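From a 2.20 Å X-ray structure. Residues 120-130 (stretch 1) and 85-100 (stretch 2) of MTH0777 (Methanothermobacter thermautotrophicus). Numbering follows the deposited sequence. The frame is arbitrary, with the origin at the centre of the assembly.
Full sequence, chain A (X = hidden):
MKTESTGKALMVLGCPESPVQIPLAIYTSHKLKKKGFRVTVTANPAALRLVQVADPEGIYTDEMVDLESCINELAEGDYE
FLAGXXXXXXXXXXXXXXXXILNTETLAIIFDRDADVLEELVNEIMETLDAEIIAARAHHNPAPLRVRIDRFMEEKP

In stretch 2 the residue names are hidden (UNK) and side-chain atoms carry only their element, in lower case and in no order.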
# COMPACT_ATOMS: atom_id res chain seq x y z
N GLU A 120 13.16 15.37 -15.92
CA GLU A 120 12.46 16.64 -15.83
C GLU A 120 12.13 16.96 -14.38
O GLU A 120 12.35 18.08 -13.91
CB GLU A 120 11.17 16.60 -16.64
CG GLU A 120 11.36 16.17 -18.09
CD GLU A 120 10.04 15.84 -18.79
OE1 GLU A 120 9.09 15.37 -18.12
OE2 GLU A 120 9.97 16.03 -20.03
N LEU A 121 11.61 15.97 -13.66
CA LEU A 121 11.25 16.15 -12.25
C LEU A 121 12.49 16.44 -11.40
O LEU A 121 12.49 17.31 -10.54
CB LEU A 121 10.49 14.93 -11.74
CG LEU A 121 9.08 14.80 -12.31
CD1 LEU A 121 8.50 13.43 -12.03
CD2 LEU A 121 8.20 15.88 -11.72
N VAL A 122 13.57 15.73 -11.70
CA VAL A 122 14.83 15.92 -10.99
C VAL A 122 15.34 17.33 -11.23
O VAL A 122 15.68 18.04 -10.28
CB VAL A 122 15.88 14.87 -11.43
CG1 VAL A 122 17.27 15.26 -10.96
CG2 VAL A 122 15.51 13.49 -10.88
N ASN A 123 15.36 17.76 -12.49
CA ASN A 123 15.84 19.10 -12.82
C ASN A 123 15.00 20.17 -12.15
O ASN A 123 15.53 21.11 -11.56
CB ASN A 123 15.84 19.32 -14.33
CG ASN A 123 16.87 18.48 -15.03
OD1 ASN A 123 17.92 18.18 -14.46
ND2 ASN A 123 16.58 18.09 -16.27
N GLU A 124 13.68 19.97 -12.18
CA GLU A 124 12.74 20.89 -11.58
C GLU A 124 13.01 21.13 -10.09
O GLU A 124 13.06 22.28 -9.64
CB GLU A 124 11.31 20.38 -11.78
CG GLU A 124 10.24 21.19 -11.06
CD GLU A 124 10.10 22.62 -11.56
OE1 GLU A 124 11.12 23.28 -11.86
OE2 GLU A 124 8.95 23.09 -11.66
N ILE A 125 13.20 20.05 -9.33
CA ILE A 125 13.48 20.15 -7.90
C ILE A 125 14.83 20.82 -7.65
O ILE A 125 14.96 21.61 -6.72
CB ILE A 125 13.46 18.75 -7.22
CG1 ILE A 125 12.05 18.14 -7.29
CG2 ILE A 125 13.95 18.85 -5.79
CD1 ILE A 125 10.97 18.92 -6.51
N MSE A 126 15.83 20.52 -8.49
CA MSE A 126 17.17 21.11 -8.37
C MSE A 126 17.18 22.62 -8.62
O MSE A 126 17.87 23.37 -7.92
CB MSE A 126 18.13 20.46 -9.36
CG MSE A 126 18.39 19.00 -9.13
SE MSE A 126 19.86 18.35 -10.19
CE MSE A 126 21.14 18.15 -8.76
N GLU A 127 16.43 23.05 -9.63
CA GLU A 127 16.35 24.46 -10.00
C GLU A 127 15.48 25.29 -9.06
O GLU A 127 15.64 26.51 -8.97
CB GLU A 127 15.82 24.58 -11.44
CG GLU A 127 16.81 24.14 -12.50
CD GLU A 127 16.17 23.42 -13.69
OE1 GLU A 127 15.03 23.77 -14.09
OE2 GLU A 127 16.81 22.48 -14.22
N THR A 128 14.57 24.63 -8.35
CA THR A 128 13.66 25.32 -7.45
C THR A 128 13.95 25.16 -5.96
O THR A 128 13.65 26.06 -5.16
CB THR A 128 12.19 24.87 -7.70
OG1 THR A 128 12.08 23.46 -7.47
CG2 THR A 128 11.76 25.18 -9.13
N LEU A 129 14.54 24.03 -5.58
CA LEU A 129 14.80 23.76 -4.17
C LEU A 129 16.20 23.42 -3.74
O LEU A 129 17.07 23.07 -4.54
CB LEU A 129 13.88 22.64 -3.68
CG LEU A 129 12.38 22.86 -3.55
CD1 LEU A 129 11.75 21.62 -2.91
CD2 LEU A 129 12.12 24.08 -2.69
N ASP A 130 16.36 23.48 -2.42
CA ASP A 130 17.59 23.16 -1.71
C ASP A 130 17.19 21.85 -1.00
O ASP A 130 16.91 21.85 0.20
CB ASP A 130 17.89 24.26 -0.69
CG ASP A 130 19.12 23.98 0.15
OD1 ASP A 130 19.28 24.62 1.21
OD2 ASP A 130 19.95 23.13 -0.25
N UNK A 85 7.07 12.87 -1.72
CA UNK A 85 7.08 11.88 -2.79
C UNK A 85 6.64 12.63 -4.02
O UNK A 85 5.66 13.38 -3.99
c UNK A 85 6.63 10.01 -0.14
c UNK A 85 7.17 9.12 0.77
c UNK A 85 7.26 8.57 -1.95
c UNK A 85 6.67 9.75 -1.50
c UNK A 85 7.81 7.67 -1.05
c UNK A 85 7.77 7.94 0.32
c UNK A 85 6.11 10.73 -2.48
N UNK A 86 7.37 12.44 -5.11
CA UNK A 86 7.09 13.18 -6.34
C UNK A 86 6.95 12.33 -7.60
O UNK A 86 7.94 12.00 -8.25
c UNK A 86 7.79 15.22 -7.64
c UNK A 86 8.48 15.00 -5.25
c UNK A 86 8.20 14.25 -6.55
N UNK A 87 5.73 11.88 -7.89
CA UNK A 87 5.45 11.07 -9.08
C UNK A 87 5.15 11.97 -10.29
O UNK A 87 5.03 11.49 -11.42
c UNK A 87 4.61 11.84 -6.93
c UNK A 87 3.99 10.52 -7.24
c UNK A 87 4.16 10.31 -8.71
N UNK A 88 4.99 13.27 -10.05
CA UNK A 88 4.66 14.17 -11.16
C UNK A 88 4.75 15.65 -10.83
O UNK A 88 4.99 16.02 -9.68
o UNK A 88 2.37 14.68 -9.59
c UNK A 88 3.25 13.85 -11.66
n UNK A 88 1.13 13.17 -10.70
c UNK A 88 2.21 13.93 -10.56
N UNK A 89 4.42 16.48 -11.82
CA UNK A 89 4.45 17.94 -11.70
C UNK A 89 3.63 18.49 -10.55
O UNK A 89 4.11 19.33 -9.82
o UNK A 89 4.55 18.76 -15.31
o UNK A 89 6.13 18.10 -13.95
c UNK A 89 3.97 18.63 -13.01
c UNK A 89 4.96 18.48 -14.16
N UNK A 90 2.39 18.02 -10.40
CA UNK A 90 1.55 18.52 -9.33
C UNK A 90 2.20 18.25 -7.99
O UNK A 90 2.22 19.13 -7.13
c UNK A 90 0.15 17.89 -9.37
N UNK A 91 2.74 17.04 -7.81
CA UNK A 91 3.38 16.69 -6.55
C UNK A 91 4.62 17.54 -6.32
O UNK A 91 4.86 17.96 -5.20
c UNK A 91 3.72 15.19 -6.50
N UNK A 92 5.39 17.82 -7.39
CA UNK A 92 6.60 18.64 -7.22
C UNK A 92 6.23 20.07 -6.79
O UNK A 92 6.86 20.62 -5.89
c UNK A 92 7.46 18.65 -8.48
N UNK A 93 5.16 20.63 -7.35
CA UNK A 93 4.76 21.99 -6.97
C UNK A 93 4.36 22.03 -5.50
O UNK A 93 4.71 22.97 -4.80
c UNK A 93 3.61 22.50 -7.87
N UNK A 94 3.64 21.02 -5.02
CA UNK A 94 3.24 21.00 -3.62
C UNK A 94 4.48 20.97 -2.72
O UNK A 94 4.54 21.70 -1.73
c UNK A 94 0.03 19.55 -4.31
c UNK A 94 0.87 20.12 -3.35
c UNK A 94 2.35 19.80 -3.31
c UNK A 94 -1.33 19.87 -4.37
c UNK A 94 -1.05 21.34 -2.49
c UNK A 94 -1.86 20.77 -3.45
o UNK A 94 -3.20 21.10 -3.50
c UNK A 94 0.31 21.02 -2.45
N UNK A 95 5.45 20.13 -3.07
CA UNK A 95 6.67 20.03 -2.27
C UNK A 95 7.37 21.39 -2.22
O UNK A 95 7.89 21.78 -1.18
c UNK A 95 8.95 18.83 -2.07
c UNK A 95 9.86 17.76 -2.67
c UNK A 95 8.66 18.54 -0.59
c UNK A 95 7.63 18.96 -2.83
N UNK A 96 7.38 22.10 -3.35
CA UNK A 96 8.02 23.42 -3.42
C UNK A 96 7.33 24.37 -2.44
O UNK A 96 7.99 25.02 -1.62
c UNK A 96 7.94 24.02 -4.87
c UNK A 96 8.43 25.49 -4.89
c UNK A 96 8.78 23.18 -5.82
N UNK A 97 6.00 24.35 -2.46
CA UNK A 97 5.22 25.22 -1.59
C UNK A 97 5.51 24.89 -0.13
O UNK A 97 5.81 25.78 0.66
c UNK A 97 3.71 25.10 -1.85
o UNK A 97 3.42 25.44 -3.22
c UNK A 97 2.94 26.03 -0.93
N UNK A 98 5.44 23.62 0.23
CA UNK A 98 5.69 23.23 1.61
C UNK A 98 7.10 23.57 2.06
O UNK A 98 7.33 23.92 3.21
c UNK A 98 1.87 21.41 3.15
c UNK A 98 3.21 21.77 3.03
c UNK A 98 1.26 20.65 2.14
c UNK A 98 3.96 21.38 1.92
c UNK A 98 3.33 20.63 0.92
c UNK A 98 1.99 20.27 1.03
c UNK A 98 5.42 21.73 1.81
N UNK A 99 8.06 23.46 1.15
CA UNK A 99 9.44 23.74 1.48
C UNK A 99 9.69 25.23 1.71
O UNK A 99 10.47 25.58 2.58
c UNK A 99 10.38 23.20 0.40
N UNK A 100 9.00 26.07 0.95
CA UNK A 100 9.16 27.51 1.08
C UNK A 100 8.67 28.00 2.43
O UNK A 100 9.24 28.92 3.02

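Position 85 carries one carbon followed by a six-carbon ring with no heteroatom; it lies out of reach of stretch 1 and is Phe 85. At 86 a single carbon bears two more, the beta-branched pattern of Val 86. Its CA-to-CB bond points toward the helix of stretch 1, and Val 86 CG1 lies 4.2 Å from Leu 121 CD2. At 87 three carbons close a ring onto the backbone nitrogen, which identifies Pro 87; the CA-to-CB bond points away, the ring makes no close contact, and contact is left to the backbone, with Pro 87 O 4.0 Å from Leu 121 CD1.

Position 88 has two carbons, the second carrying one oxygen and one nitrogen: Asn 88. Its CA-to-CB bond also points away from stretch 1, and the side chain caps the following helix: Asn 88 OD1 accepts from the backbone N of position 91 at 3.0 Å, so the side-chain oxygen is engaged within its own stretch while the backbone Asn 88 C packs 3.6 Å from Leu 121 CD2. Position 89 likewise has two carbons, but the second bears two oxygens, as in Asp 89. Its CA-to-CB bond runs sideways, yet the carboxylate end comes nearer, Asp 89 OD1 lying 3.8 Å from Leu 121 CD2.

Positions 90 and 91 each show one side-chain carbon and make no contact with stretch 1; they are Ala 90 and Ala 91. Position 92 also has a single carbon, but here the CA-to-CB bond points toward stretch 1, and the CB at position 92 meets two side chains, 4.3 Å from Leu 121 CD2 and 4.0 Å from Ile 125 CD1. It is Ala 92. The lone carbon at 93 points away and belongs to Ala 93.

At 94 one carbon leads to a six-carbon ring bearing an oxygen, hence Tyr 94, whose hydroxyl is hydrogen-bonded elsewhere in the structure. Position 95 has four carbons forked at the second, the mark of Leu 95; Leu 95 CD2 lies 4.2 Å from Ile 125 CD1 and Leu 95 CG 4.0 Å from Leu 129 CD1. Position 96 repeats the one-carbon fork with two carbons and is Val 96. Val 96 CG2 is 3.7 Å from Thr 128 OG1 and 4.3 Å from Leu 129 CG. At 97 the first carbon carries an oxygen and a carbon, defining Thr 97, its CA-to-CB bond directed away. Position 98 is another unsubstituted six-carbon ring on one carbon, Phe 98, out of reach. The CB at position 99, its single side-chain carbon, lies 3.7 Å from Leu 129 CD2 and identifies Ala 99, whereas 100 has no side-chain atoms and is Gly 100.

The two helices run nearly parallel, their directions 17° apart and their axes 10.6 Å apart at closest approach. Leu 121, Ile 125 and Leu 129 recur every four residues and have Asn 88, Ala 92 and Val 96 as their nearest CA neighbours, at CA–CA distances of 7.0, 7.1 and 6.8 Å. No hydrogen bond crosses between the stretches. Thr 128 OG1 instead donates to Glu 124 O at 2.7 Å within its own helix, and the contact, burying 463 Å² in total, rests largely on apolar packing.

Stretch 2, residues 85-100: FVPNDAAAAYLVTFAG
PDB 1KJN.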